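Putative NTP pyrophosphohydrolase (Exiguobacterium sibiricum 255-15, PDB 3NL9) probably hydrolyses nucleoside triphosphates to monophosphates and pyrophosphate, as an all-alpha MazG-type pyrophosphohydrolase. Local coordinates at residues A[13-18]-A[127-131]. Residues are numbered along the deposited sequence; the frame is centred on the assembly and turned at random.
Sequences QFHQTF and NMAKL. With EDO (1,2-ethanediol), chain B.
Gln13 meets the selenomethionine Met128 through its aliphatic stem, CG lying 4.0 Å from SE, and the two chains cross at about a right angle; a long residue with a polar end suits this exposed border. One residue on, Phe14 sends its ring out with CG anti to the backbone N (chi1 179°), bringing CE1 within 3.5 Å of Asn127 CB. The ND2 end of the Asn127 amide lies over the centre of one face, the planes 28° apart, an asparagine suiting the spot by setting N-H groups over the ring, while Met128 SE sits at the ring edge. With an alanine at Phe14, the Asn127 amide is likely to lose the ring it lies against, and a gap would probably open beside the selenium. The helix ends joined here belong to 7-17 and 117-128 of an all-alpha chain, consistent with its MazG-clan family; Tyr103 of the second subunit also packs on Asn127. His15 NE2 forms a hydrogen bond to O2 of a 1,2-ethanediol, probably from the crystallisation liquor (2.8 Å). Bends at chi2 and chi3 fold Met128 CE against both branches of Thr17, 3.3 Å from OG1; threonine offers a methyl, CG2, which also touches Leu131 CD2, yet keeps a hydroxyl on this partly exposed side. Phe18 sets its large, flat, buried ring beside the type I turn from Met128 to Leu131, CZ obliquely approaching Asn127 O (3.4 Å) and packing on Leu131 CD2 (3.8 Å), with Pro137 and Val146 adding apolar cover.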
loop_
_atom_site.group_PDB
_atom_site.type_symbol
_atom_site.label_atom_id
_atom_site.label_comp_id
_atom_site.label_asym_id
_atom_site.label_seq_id
_atom_site.Cartn_x
_atom_site.Cartn_y
_atom_site.Cartn_z
ATOM N N GLN A 13 3.612 -17.068 -2.680
ATOM C CA GLN A 13 3.350 -18.104 -3.680
ATOM C C GLN A 13 3.509 -17.577 -5.144
ATOM O O GLN A 13 4.147 -18.202 -5.975
ATOM C CB GLN A 13 1.907 -18.556 -3.485
ATOM C CG GLN A 13 1.399 -19.438 -4.585
ATOM C CD GLN A 13 1.837 -20.798 -4.368
ATOM O OE1 GLN A 13 1.254 -21.499 -3.524
ATOM N NE2 GLN A 13 2.916 -21.207 -5.070
ATOM N N PHE A 14 2.888 -16.439 -5.435
ATOM C CA PHE A 14 3.021 -15.799 -6.750
ATOM C C PHE A 14 4.510 -15.571 -7.062
ATOM O O PHE A 14 4.991 -15.936 -8.139
ATOM C CB PHE A 14 2.219 -14.489 -6.801
ATOM C CG PHE A 14 2.334 -13.749 -8.146
ATOM C CD1 PHE A 14 1.749 -14.269 -9.290
ATOM C CD2 PHE A 14 3.083 -12.598 -8.254
ATOM C CE1 PHE A 14 1.867 -13.610 -10.522
ATOM C CE2 PHE A 14 3.221 -11.952 -9.474
ATOM C CZ PHE A 14 2.609 -12.451 -10.597
ATOM N N HIS A 15 5.255 -15.021 -6.097
ATOM C CA HIS A 15 6.695 -14.811 -6.306
ATOM C C HIS A 15 7.497 -16.061 -6.651
ATOM O O HIS A 15 8.314 -16.015 -7.596
ATOM C CB HIS A 15 7.351 -14.061 -5.126
ATOM C CG HIS A 15 7.113 -12.574 -5.136
ATOM N ND1 HIS A 15 8.125 -11.662 -4.919
ATOM C CD2 HIS A 15 5.979 -11.845 -5.302
ATOM C CE1 HIS A 15 7.630 -10.437 -4.965
ATOM N NE2 HIS A 15 6.330 -10.518 -5.197
ATOM N N GLN A 16 7.269 -17.157 -5.921
ATOM C CA GLN A 16 7.962 -18.441 -6.201
ATOM C C GLN A 16 7.545 -18.906 -7.589
ATOM O O GLN A 16 8.387 -19.183 -8.416
ATOM C CB GLN A 16 7.628 -19.553 -5.179
ATOM C CG GLN A 16 8.153 -19.303 -3.731
ATOM C CD GLN A 16 7.777 -20.416 -2.716
ATOM O OE1 GLN A 16 8.245 -21.555 -2.817
ATOM N NE2 GLN A 16 6.933 -20.071 -1.737
ATOM N N THR A 17 6.239 -18.916 -7.863
ATOM C CA THR A 17 5.730 -19.532 -9.098
ATOM C C THR A 17 6.298 -18.810 -10.373
ATOM O O THR A 17 6.738 -19.472 -11.326
ATOM C CB THR A 17 4.175 -19.609 -9.070
ATOM O OG1 THR A 17 3.752 -20.548 -8.052
ATOM C CG2 THR A 17 3.593 -20.056 -10.412
ATOM N N PHE A 18 6.393 -17.479 -10.306
ATOM C CA PHE A 18 6.730 -16.623 -11.446
ATOM C C PHE A 18 8.139 -16.035 -11.365
ATOM O O PHE A 18 8.487 -15.101 -12.117
ATOM C CB PHE A 18 5.635 -15.532 -11.566
ATOM C CG PHE A 18 4.346 -16.099 -12.075
ATOM C CD1 PHE A 18 4.100 -16.193 -13.444
ATOM C CD2 PHE A 18 3.420 -16.638 -11.206
ATOM C CE1 PHE A 18 2.940 -16.813 -13.909
ATOM C CE2 PHE A 18 2.263 -17.266 -11.681
ATOM C CZ PHE A 18 2.014 -17.337 -13.011
ATOM N N ASN A 127 -3.688 -13.893 -11.422
ATOM C CA ASN A 127 -2.252 -13.890 -11.490
ATOM C C ASN A 127 -1.766 -15.334 -11.625
ATOM O O ASN A 127 -0.938 -15.633 -12.496
ATOM C CB ASN A 127 -1.646 -13.239 -10.230
ATOM C CG ASN A 127 -1.548 -11.719 -10.327
ATOM O OD1 ASN A 127 -1.884 -11.129 -11.358
ATOM N ND2 ASN A 127 -1.026 -11.082 -9.262
HETATM N N MSE A 128 -2.309 -16.222 -10.787
HETATM C CA MSE A 128 -1.860 -17.640 -10.774
HETATM C C MSE A 128 -2.252 -18.352 -12.065
HETATM O O MSE A 128 -1.588 -19.293 -12.486
HETATM C CB MSE A 128 -2.394 -18.391 -9.542
HETATM C CG MSE A 128 -1.818 -17.932 -8.171
HETATM SE SE MSE A 128 0.146 -18.027 -8.072
HETATM C CE MSE A 128 0.581 -19.887 -8.452
ATOM N N ALA A 129 -3.317 -17.884 -12.708
ATOM C CA ALA A 129 -3.808 -18.498 -13.943
ATOM C C ALA A 129 -2.954 -18.069 -15.168
ATOM O O ALA A 129 -3.261 -18.428 -16.305
ATOM C CB ALA A 129 -5.283 -18.138 -14.157
ATOM N N LYS A 130 -1.872 -17.317 -14.948
ATOM C CA LYS A 130 -1.004 -16.916 -16.053
ATOM C C LYS A 130 -0.079 -18.020 -16.490
ATOM O O LYS A 130 0.688 -17.859 -17.429
ATOM C CB LYS A 130 -0.191 -15.676 -15.704
ATOM C CG LYS A 130 -1.012 -14.413 -15.594
ATOM C CD LYS A 130 -0.096 -13.210 -15.620
ATOM C CE LYS A 130 -0.865 -11.920 -15.426
ATOM N NZ LYS A 130 0.031 -10.732 -15.562
ATOM N N LEU A 131 -0.138 -19.169 -15.838
ATOM C CA LEU A 131 0.674 -20.281 -16.315
ATOM C C LEU A 131 0.134 -20.727 -17.649
ATOM O O LEU A 131 -1.076 -20.730 -17.883
ATOM C CB LEU A 131 0.678 -21.425 -15.308
ATOM C CG LEU A 131 1.329 -21.114 -13.973
ATOM C CD1 LEU A 131 1.054 -22.261 -12.944
ATOM C CD2 LEU A 131 2.825 -20.860 -14.189
HETATM C C1 EDO B . 5.419 -8.647 -8.277
HETATM O O1 EDO B . 6.390 -7.582 -8.186
HETATM C C2 EDO B . 4.320 -8.423 -7.228
HETATM O O2 EDO B . 4.853 -8.275 -5.895
#